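Local coordinates for phosphate-binding protein (Unidentified prokaryotic organism, PDB 3W9V) that binds inorganic phosphate as a secreted DING protein of the PstS family and associates with human PON1, at residues Ala7-Lys12 with Tyr210-Phe215; Val137-Glu142 with Ala183-Ala188; Gly145-Phe150 with Thr169-Ser174. The protein carries 1 engineered substitution. All coordinates share one frame; numbering follows the deposited sequence.

All three contacts reach one phosphate ion, held in the cleft of a PstS-type, two-domain binding protein. Contact 1 supplies T8 and L9, contact 2 the guanidinium of R140, and contact 3 the helix start at G145 and T146; S32 and S144 also hydrogen-bond the ion. Contacts 2 and 3 are neighbours, their centres about 11 Å apart, whereas the centre of contact 1 lies about 17 Å from that of contact 2 and about 14 Å from that of contact 3. Y210 bridges them: its OH lies 2.7 Å from OG1 of T147 and 3.2 Å from N of R140, and its ring stacks on F150. Along the chain contact 3 is nested within contact 2, and both within contact 1.

Contact 1 of 3, residues Ala7-Lys12 with Tyr210-Phe215; sequences ATLPQK and YMSPDF. Engineered in segment 210-215: M211 (natural residue Ile). With PO4 (phosphate ion), chain C.
K12 CE lies over the centre of one face of the F215 ring, 3.8 Å from the centroid in a CH-pi contact, with NZ close enough for a cation-pi interaction. At the ring edge, near its plane, lie Q11 CG and the carbonyl oxygen of L9, and the Q11 amide is turned 71° from the ring. A bend at chi3 (-70°) carries the end of K12 across F215, where NZ donates to D214 O at 2.8 Å from above the carbonyl plane. Phenylalanine suits this place by offering a broad apolar face to the CE methylene and a pi cloud to the ammonium. S212 OG, small enough to fit beside L9 CG, donates to L9 O (2.9 Å) and accepts from D214 N, closing an ST turn. The T8-Q11 type I turn, with P10 as N-cap of the following helix, belongs to the phosphate-binding cleft of the PstS fold: T8 N and OG1 both donate to phosphate O1, and L9 N to O4 (3.0 Å). Water 1 joins L9 O, K12 N and D214 OD2, the last also held by N337. Water 2 accepts a weak bond from K12 NZ (3.4 Å) and donates to D214 OD1.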
loop_
_atom_site.group_PDB
_atom_site.type_symbol
_atom_site.label_atom_id
_atom_site.label_comp_id
_atom_site.label_asym_id
_atom_site.label_seq_id
_atom_site.Cartn_x
_atom_site.Cartn_y
_atom_site.Cartn_z
ATOM N N ALA A 7 1.916 -1.326 8.283
ATOM C CA ALA A 7 1.236 -0.394 7.387
ATOM C C ALA A 7 -0.052 0.189 7.966
ATOM O O ALA A 7 -0.931 -0.551 8.418
ATOM C CB ALA A 7 0.921 -1.089 6.079
ATOM N N THR A 8 -0.180 1.511 7.915
ATOM C CA THR A 8 -1.428 2.174 8.270
ATOM C C THR A 8 -2.447 2.215 7.134
ATOM O O THR A 8 -3.643 2.300 7.407
ATOM C CB THR A 8 -1.230 3.607 8.824
ATOM O OG1 THR A 8 -0.797 4.496 7.782
ATOM C CG2 THR A 8 -0.239 3.616 9.980
ATOM N N LEU A 9 -2.003 2.174 5.877
ATOM C CA LEU A 9 -2.934 2.219 4.756
ATOM C C LEU A 9 -4.135 1.254 4.910
ATOM O O LEU A 9 -5.272 1.672 4.698
ATOM C CB LEU A 9 -2.195 2.065 3.413
ATOM C CG LEU A 9 -3.029 1.880 2.143
ATOM C CD1 LEU A 9 -2.337 2.540 0.970
ATOM C CD2 LEU A 9 -3.265 0.401 1.857
ATOM N N PRO A 10 -3.896 -0.014 5.326
ATOM C CA PRO A 10 -5.002 -0.968 5.485
ATOM C C PRO A 10 -5.391 -1.210 6.946
ATOM O O PRO A 10 -6.092 -2.187 7.238
ATOM C CB PRO A 10 -4.398 -2.249 4.920
ATOM C CG PRO A 10 -2.963 -2.175 5.400
ATOM C CD PRO A 10 -2.592 -0.709 5.376
ATOM N N GLN A 11 -4.950 -0.360 7.867
ATOM C CA GLN A 11 -5.171 -0.654 9.278
ATOM C C GLN A 11 -6.645 -0.756 9.666
ATOM O O GLN A 11 -7.004 -1.581 10.499
ATOM C CB GLN A 11 -4.427 0.334 10.178
ATOM C CG GLN A 11 -5.074 1.682 10.365
ATOM C CD GLN A 11 -4.324 2.524 11.381
ATOM O OE1 GLN A 11 -3.094 2.500 11.436
ATOM N NE2 GLN A 11 -5.062 3.263 12.199
ATOM N N LYS A 12 -7.506 0.056 9.065
ATOM C CA LYS A 12 -8.917 -0.010 9.425
ATOM C C LYS A 12 -9.568 -1.285 8.894
ATOM O O LYS A 12 -10.511 -1.804 9.494
ATOM C CB LYS A 12 -9.657 1.243 8.971
ATOM C CG LYS A 12 -9.108 2.497 9.632
ATOM C CD LYS A 12 -10.012 3.700 9.458
ATOM C CE LYS A 12 -10.003 4.176 8.027
ATOM N NZ LYS A 12 -10.942 5.313 7.829
ATOM N N TYR A 210 -1.415 12.694 -0.688
ATOM C CA TYR A 210 -1.641 11.370 -1.259
ATOM C C TYR A 210 -2.050 10.461 -0.092
ATOM O O TYR A 210 -1.573 10.642 1.036
ATOM C CB TYR A 210 -0.373 10.867 -1.976
ATOM C CG TYR A 210 0.852 10.827 -1.089
ATOM C CD1 TYR A 210 1.228 9.652 -0.449
ATOM C CD2 TYR A 210 1.629 11.964 -0.881
ATOM C CE1 TYR A 210 2.343 9.606 0.375
ATOM C CE2 TYR A 210 2.744 11.931 -0.056
ATOM C CZ TYR A 210 3.101 10.750 0.566
ATOM O OH TYR A 210 4.209 10.738 1.389
ATOM N N MET A 211 -2.937 9.497 -0.334
ATOM C CA MET A 211 -3.584 8.843 0.797
ATOM C C MET A 211 -4.256 7.515 0.478
ATOM O O MET A 211 -4.852 7.341 -0.586
ATOM C CB MET A 211 -4.633 9.805 1.374
ATOM C CG MET A 211 -5.358 9.331 2.631
ATOM S SD MET A 211 -4.267 8.969 4.026
ATOM C CE MET A 211 -3.353 10.497 4.143
ATOM N N SER A 212 -4.196 6.595 1.436
ATOM C CA SER A 212 -5.041 5.405 1.428
ATOM C C SER A 212 -6.495 5.776 1.130
ATOM O O SER A 212 -7.030 6.691 1.746
ATOM C CB SER A 212 -5.000 4.760 2.806
ATOM O OG SER A 212 -6.021 3.783 2.902
ATOM N N PRO A 213 -7.158 5.064 0.209
ATOM C CA PRO A 213 -8.546 5.431 -0.091
ATOM C C PRO A 213 -9.491 5.205 1.092
ATOM O O PRO A 213 -10.546 5.835 1.131
ATOM C CB PRO A 213 -8.905 4.520 -1.273
ATOM C CG PRO A 213 -7.990 3.340 -1.129
ATOM C CD PRO A 213 -6.700 3.916 -0.591
ATOM N N ASP A 214 -9.110 4.353 2.039
ATOM C CA ASP A 214 -9.923 4.104 3.227
ATOM C C ASP A 214 -9.879 5.298 4.182
ATOM O O ASP A 214 -10.769 5.460 5.015
ATOM C CB ASP A 214 -9.425 2.833 3.926
ATOM C CG ASP A 214 -10.455 2.211 4.860
ATOM O OD1 ASP A 214 -11.663 2.539 4.782
ATOM O OD2 ASP A 214 -10.036 1.354 5.669
ATOM N N PHE A 215 -8.841 6.122 4.074
ATOM C CA PHE A 215 -8.695 7.306 4.925
ATOM C C PHE A 215 -9.057 8.602 4.201
ATOM O O PHE A 215 -9.312 9.622 4.844
ATOM C CB PHE A 215 -7.250 7.443 5.422
ATOM C CG PHE A 215 -6.885 6.502 6.537
ATOM C CD1 PHE A 215 -6.906 6.933 7.852
ATOM C CD2 PHE A 215 -6.480 5.205 6.269
ATOM C CE1 PHE A 215 -6.556 6.081 8.885
ATOM C CE2 PHE A 215 -6.126 4.351 7.298
ATOM C CZ PHE A 215 -6.160 4.790 8.604
HETATM P P PO4 C . 1.874 3.036 5.415
HETATM O O1 PO4 C . 1.480 3.477 6.815
HETATM O O2 PO4 C . 1.885 4.218 4.454
HETATM O O3 PO4 C . 3.235 2.351 5.424
HETATM O O4 PO4 C . 0.811 2.043 4.961
HETATM O O HOH W 1 -7.487 0.944 6.360
HETATM O O HOH W 2 -13.066 2.758 7.059
#

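Contact 2 of 3, residues Val137-Glu142 with Ala183-Ala188; sequences VVYRAE and AGAVAA. With PO4 (phosphate ion), chain C.
Y139 lays one face of its ring over the backbone of A187, whose CB comes 3.5 Å from ring atom CZ, while A185 CB meets the ring at its edge. CG of Y139 stands between the backbone N and the carbonyl carbon (chi1 63°), which swings the ring across the neighbouring strand. The single methyl groups of A185 and A187 let the ring lie close to that strand. Beneath this lies the tight part: two parallel strands, pairing V138 with V186 and Y139 with A187, stitched by four backbone bonds. V186 N donates to V137 O, Y139 N to V186 O, A188 N to Y139 O (3.0 Å) and, as the chain leaves the strand, A141 N to A188 O. V138 and V186, beta-branched and suited to a strand, share the other face, where V138 is buried against V194 and V186 touches R207.

The tyrosine face is the looser, wetter side: A187 and A141 are exposed, their CB atoms 3.8 Å apart, and water 4 bridges Y139 OH to A185 O (2.9 Å).

At the strand's end, R140 bends at chi2 and chi3 and grips E142 side-on, NE to OE1 and NH2 to OE2 (2.8 Å). The same guanidinium reaches the phosphate, NH2 to O1 at 2.8 Å and NH1 to O2, so E142 is a second-shell residue that probably helps fix the arginine's orientation and balance its charge. In the three-stranded parallel sheet, strand 136-140 is central, between 186-188 and 207-208; V194 of helix 190-199 also covers A188, while R140 touches T146 and T147 of helix 145-157.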
loop_
_atom_site.group_PDB
_atom_site.type_symbol
_atom_site.label_atom_id
_atom_site.label_comp_id
_atom_site.label_asym_id
_atom_site.label_seq_id
_atom_site.Cartn_x
_atom_site.Cartn_y
_atom_site.Cartn_z
ATOM N N VAL A 137 1.565 21.175 0.150
ATOM C CA VAL A 137 1.659 19.721 0.147
ATOM C C VAL A 137 1.858 19.174 1.558
ATOM O O VAL A 137 2.697 19.670 2.315
ATOM C CB VAL A 137 2.808 19.249 -0.778
ATOM C CG1 VAL A 137 3.101 17.773 -0.576
ATOM C CG2 VAL A 137 2.463 19.537 -2.234
ATOM N N VAL A 138 1.068 18.163 1.911
ATOM C CA VAL A 138 1.266 17.407 3.138
ATOM C C VAL A 138 1.803 16.041 2.738
ATOM O O VAL A 138 1.315 15.434 1.782
ATOM C CB VAL A 138 -0.049 17.241 3.925
ATOM C CG1 VAL A 138 0.219 16.588 5.274
ATOM C CG2 VAL A 138 -0.734 18.589 4.108
ATOM N N TYR A 139 2.816 15.560 3.447
ATOM C CA TYR A 139 3.425 14.282 3.108
ATOM C C TYR A 139 3.741 13.492 4.379
ATOM O O TYR A 139 3.696 14.030 5.495
ATOM C CB TYR A 139 4.691 14.486 2.251
ATOM C CG TYR A 139 5.782 15.249 2.968
ATOM C CD1 TYR A 139 6.781 14.575 3.656
ATOM C CD2 TYR A 139 5.804 16.643 2.976
ATOM C CE1 TYR A 139 7.773 15.258 4.331
ATOM C CE2 TYR A 139 6.797 17.339 3.659
ATOM C CZ TYR A 139 7.778 16.633 4.337
ATOM O OH TYR A 139 8.784 17.285 5.028
ATOM N N ARG A 140 4.055 12.213 4.212
ATOM C CA ARG A 140 4.383 11.363 5.353
ATOM C C ARG A 140 5.824 11.580 5.800
ATOM O O ARG A 140 6.754 11.462 5.001
ATOM C CB ARG A 140 4.154 9.894 5.009
ATOM C CG ARG A 140 2.684 9.547 4.861
ATOM C CD ARG A 140 1.987 9.382 6.216
ATOM N NE ARG A 140 2.477 8.189 6.892
ATOM C CZ ARG A 140 2.091 6.948 6.608
ATOM N NH1 ARG A 140 1.152 6.702 5.700
ATOM N NH2 ARG A 140 2.654 5.944 7.260
ATOM N N ALA A 141 5.992 11.890 7.082
ATOM C CA ALA A 141 7.304 12.145 7.654
ATOM C C ALA A 141 8.164 10.894 7.666
ATOM O O ALA A 141 9.374 10.967 7.475
ATOM C CB ALA A 141 7.147 12.670 9.076
ATOM N N GLU A 142 7.527 9.758 7.928
ATOM C CA GLU A 142 8.229 8.519 8.228
ATOM C C GLU A 142 8.235 7.543 7.050
ATOM O O GLU A 142 7.607 7.796 6.014
ATOM C CB GLU A 142 7.631 7.865 9.488
ATOM C CG GLU A 142 6.366 7.004 9.295
ATOM C CD GLU A 142 5.058 7.773 9.057
ATOM O OE1 GLU A 142 5.067 8.895 8.513
ATOM O OE2 GLU A 142 3.989 7.222 9.383
ATOM N N ALA A 183 6.964 25.314 -1.085
ATOM C CA ALA A 183 6.855 26.292 -0.015
ATOM C C ALA A 183 5.975 25.757 1.107
ATOM O O ALA A 183 4.802 25.449 0.894
ATOM C CB ALA A 183 6.297 27.602 -0.549
ATOM N N GLY A 184 6.558 25.639 2.296
ATOM C CA GLY A 184 5.822 25.261 3.487
ATOM C C GLY A 184 5.175 23.891 3.463
ATOM O O GLY A 184 4.126 23.700 4.069
ATOM N N ALA A 185 5.786 22.933 2.776
ATOM C CA ALA A 185 5.275 21.565 2.811
ATOM C C ALA A 185 5.296 21.045 4.247
ATOM O O ALA A 185 6.224 21.341 5.001
ATOM C CB ALA A 185 6.088 20.669 1.902
ATOM N N VAL A 186 4.273 20.278 4.614
ATOM C CA VAL A 186 4.073 19.818 5.986
ATOM C C VAL A 186 4.227 18.304 6.085
ATOM O O VAL A 186 3.591 17.570 5.333
ATOM C CB VAL A 186 2.655 20.192 6.476
ATOM C CG1 VAL A 186 2.369 19.591 7.851
ATOM C CG2 VAL A 186 2.478 21.705 6.488
ATOM N N ALA A 187 5.058 17.846 7.019
ATOM C CA ALA A 187 5.208 16.417 7.301
ATOM C C ALA A 187 4.317 15.999 8.465
ATOM O O ALA A 187 4.222 16.713 9.467
ATOM C CB ALA A 187 6.648 16.096 7.627
ATOM N N ALA A 188 3.683 14.835 8.345
ATOM C CA ALA A 188 2.904 14.274 9.444
ATOM C C ALA A 188 3.100 12.765 9.501
ATOM O O ALA A 188 3.538 12.148 8.533
ATOM C CB ALA A 188 1.427 14.622 9.289
HETATM P P PO4 C . 1.874 3.036 5.415
HETATM O O1 PO4 C . 1.480 3.477 6.815
HETATM O O2 PO4 C . 1.885 4.218 4.454
HETATM O O3 PO4 C . 3.235 2.351 5.424
HETATM O O4 PO4 C . 0.811 2.043 4.961
HETATM O O HOH W 3 3.935 22.833 -0.320
HETATM O O HOH W 4 8.787 19.954 5.237
#

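Contact 3 of 3, residues Gly145-Phe150 with Thr169-Ser174; sequences GTTELF and TTFANS. With PO4 (phosphate ion), chain C.
The first turns of helix 145-157 run past the loop 169-174, which includes a 3-10 turn at residues 171-173, and the two backbones come nearest at E148 and T169, 4.7 Å between CA atoms. The helix start forms part of the phosphate site of the PstS fold: G145 N donates to phosphate O3 (2.7 Å), while T146 gives both its N and its OG1 to O2. N-H groups of a helix's first turn, which have no carbonyl partner within the helix, suit an anion, and the helix dipole would probably add to the attraction; G145 N meets the ion at a position with no side chain, and threonine adds a hydroxyl.

On the loop side T147 carries the packing. Its CG2, anti to the backbone N (chi1 -62° for OG1), lies 3.4 Å from F171 N and 3.8 Å from F171 CB, at the edge of that ring, and CB lies 3.6 Å from T169 O. Threonine serves twice here, since CG2 packs on the loop while OG1 binds water 5 and the hydroxyl of Y210. That water lies 2.9 Å from T169 O and accepts from F171 N at 3.0 Å, joining residues 145-150 and 169-174, which share no direct hydrogen bond.

E148 and T169 run side by side, pointing the same way, with E148 OE1 3.4 Å from T169 CG2; the extended chain of E148 takes its carboxylate to S62, K63 and R152, while T169 OG1 turns to S143. F150, edge-to-face with F116, crosses F171 obliquely, with CE2 of F150 4.2 Å from CE1 of F171.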
loop_
_atom_site.group_PDB
_atom_site.type_symbol
_atom_site.label_atom_id
_atom_site.label_comp_id
_atom_site.label_asym_id
_atom_site.label_seq_id
_atom_site.Cartn_x
_atom_site.Cartn_y
_atom_site.Cartn_z
ATOM N N GLY A 145 4.767 2.889 3.206
ATOM C CA GLY A 145 4.409 2.149 2.011
ATOM C C GLY A 145 3.505 2.940 1.081
ATOM O O GLY A 145 3.583 2.793 -0.139
ATOM N N THR A 146 2.658 3.799 1.637
ATOM C CA THR A 146 1.863 4.692 0.797
ATOM C C THR A 146 2.806 5.582 -0.024
ATOM O O THR A 146 2.602 5.786 -1.224
ATOM C CB THR A 146 0.882 5.565 1.612
ATOM O OG1 THR A 146 0.115 4.746 2.506
ATOM C CG2 THR A 146 -0.079 6.293 0.681
ATOM N N THR A 147 3.842 6.102 0.622
ATOM C CA THR A 147 4.862 6.855 -0.101
ATOM C C THR A 147 5.518 6.014 -1.198
ATOM O O THR A 147 5.751 6.510 -2.300
ATOM C CB THR A 147 5.934 7.415 0.842
ATOM O OG1 THR A 147 5.308 8.315 1.760
ATOM C CG2 THR A 147 7.007 8.169 0.063
ATOM N N GLU A 148 5.831 4.755 -0.911
ATOM C CA GLU A 148 6.453 3.907 -1.921
ATOM C C GLU A 148 5.519 3.710 -3.115
ATOM O O GLU A 148 5.943 3.845 -4.268
ATOM C CB GLU A 148 6.877 2.557 -1.335
ATOM C CG GLU A 148 7.598 1.674 -2.345
ATOM C CD GLU A 148 8.188 0.431 -1.713
ATOM O OE1 GLU A 148 9.036 0.587 -0.804
ATOM O OE2 GLU A 148 7.804 -0.689 -2.132
ATOM N N LEU A 149 4.252 3.398 -2.854
ATOM C CA LEU A 149 3.291 3.229 -3.939
ATOM C C LEU A 149 3.131 4.495 -4.774
ATOM O O LEU A 149 3.008 4.429 -6.000
ATOM C CB LEU A 149 1.926 2.818 -3.388
ATOM C CG LEU A 149 1.849 1.438 -2.738
ATOM C CD1 LEU A 149 0.452 1.202 -2.168
ATOM C CD2 LEU A 149 2.230 0.345 -3.728
ATOM N N PHE A 150 3.113 5.646 -4.105
ATOM C CA PHE A 150 2.920 6.933 -4.778
ATOM C C PHE A 150 4.157 7.357 -5.576
ATOM O O PHE A 150 4.050 7.751 -6.744
ATOM C CB PHE A 150 2.542 7.991 -3.735
ATOM C CG PHE A 150 2.229 9.356 -4.302
ATOM C CD1 PHE A 150 1.272 9.527 -5.287
ATOM C CD2 PHE A 150 2.872 10.478 -3.805
ATOM C CE1 PHE A 150 0.977 10.795 -5.779
ATOM C CE2 PHE A 150 2.578 11.740 -4.296
ATOM C CZ PHE A 150 1.632 11.894 -5.278
ATOM N N THR A 169 10.442 5.134 0.368
ATOM C CA THR A 169 9.466 5.168 1.450
ATOM C C THR A 169 9.480 6.496 2.201
ATOM O O THR A 169 8.627 6.721 3.067
ATOM C CB THR A 169 9.698 4.049 2.476
ATOM O OG1 THR A 169 10.995 4.209 3.063
ATOM C CG2 THR A 169 9.589 2.678 1.827
ATOM N N THR A 170 10.452 7.357 1.892
ATOM C CA THR A 170 10.562 8.656 2.548
ATOM C C THR A 170 10.367 9.765 1.521
ATOM O O THR A 170 11.260 10.051 0.721
ATOM C CB THR A 170 11.911 8.794 3.261
ATOM O OG1 THR A 170 12.970 8.418 2.373
ATOM C CG2 THR A 170 11.936 7.861 4.422
ATOM N N PHE A 171 9.196 10.388 1.536
ATOM C CA PHE A 171 8.843 11.353 0.500
ATOM C C PHE A 171 9.858 12.481 0.370
ATOM O O PHE A 171 10.164 12.930 -0.740
ATOM C CB PHE A 171 7.438 11.936 0.703
ATOM C CG PHE A 171 7.009 12.805 -0.443
ATOM C CD1 PHE A 171 6.571 12.235 -1.629
ATOM C CD2 PHE A 171 7.104 14.187 -0.362
ATOM C CE1 PHE A 171 6.213 13.030 -2.712
ATOM C CE2 PHE A 171 6.744 14.986 -1.438
ATOM C CZ PHE A 171 6.296 14.407 -2.613
ATOM N N ALA A 172 10.398 12.921 1.504
ATOM C CA ALA A 172 11.375 14.009 1.508
ATOM C C ALA A 172 12.647 13.682 0.722
ATOM O O ALA A 172 13.409 14.585 0.387
ATOM C CB ALA A 172 11.730 14.394 2.926
ATOM N N ASN A 173 12.887 12.402 0.457
ATOM C CA ASN A 173 14.043 11.950 -0.315
ATOM C C ASN A 173 13.726 11.643 -1.772
ATOM O O ASN A 173 14.615 11.218 -2.504
ATOM C CB ASN A 173 14.636 10.676 0.296
ATOM C CG ASN A 173 15.239 10.893 1.666
ATOM O OD1 ASN A 173 15.703 11.981 2.005
ATOM N ND2 ASN A 173 15.258 9.830 2.461
ATOM N N SER A 174 12.482 11.823 -2.203
ATOM C CA SER A 174 12.106 11.395 -3.545
ATOM C C SER A 174 12.595 12.302 -4.674
ATOM O O SER A 174 13.309 11.849 -5.570
ATOM C CB SER A 174 10.594 11.196 -3.655
ATOM O OG SER A 174 10.260 10.718 -4.953
HETATM P P PO4 C . 1.874 3.036 5.415
HETATM O O1 PO4 C . 1.480 3.477 6.815
HETATM O O2 PO4 C . 1.885 4.218 4.454
HETATM O O3 PO4 C . 3.235 2.351 5.424
HETATM O O4 PO4 C . 0.811 2.043 4.961
HETATM O O HOH W 5 7.257 9.255 3.454
#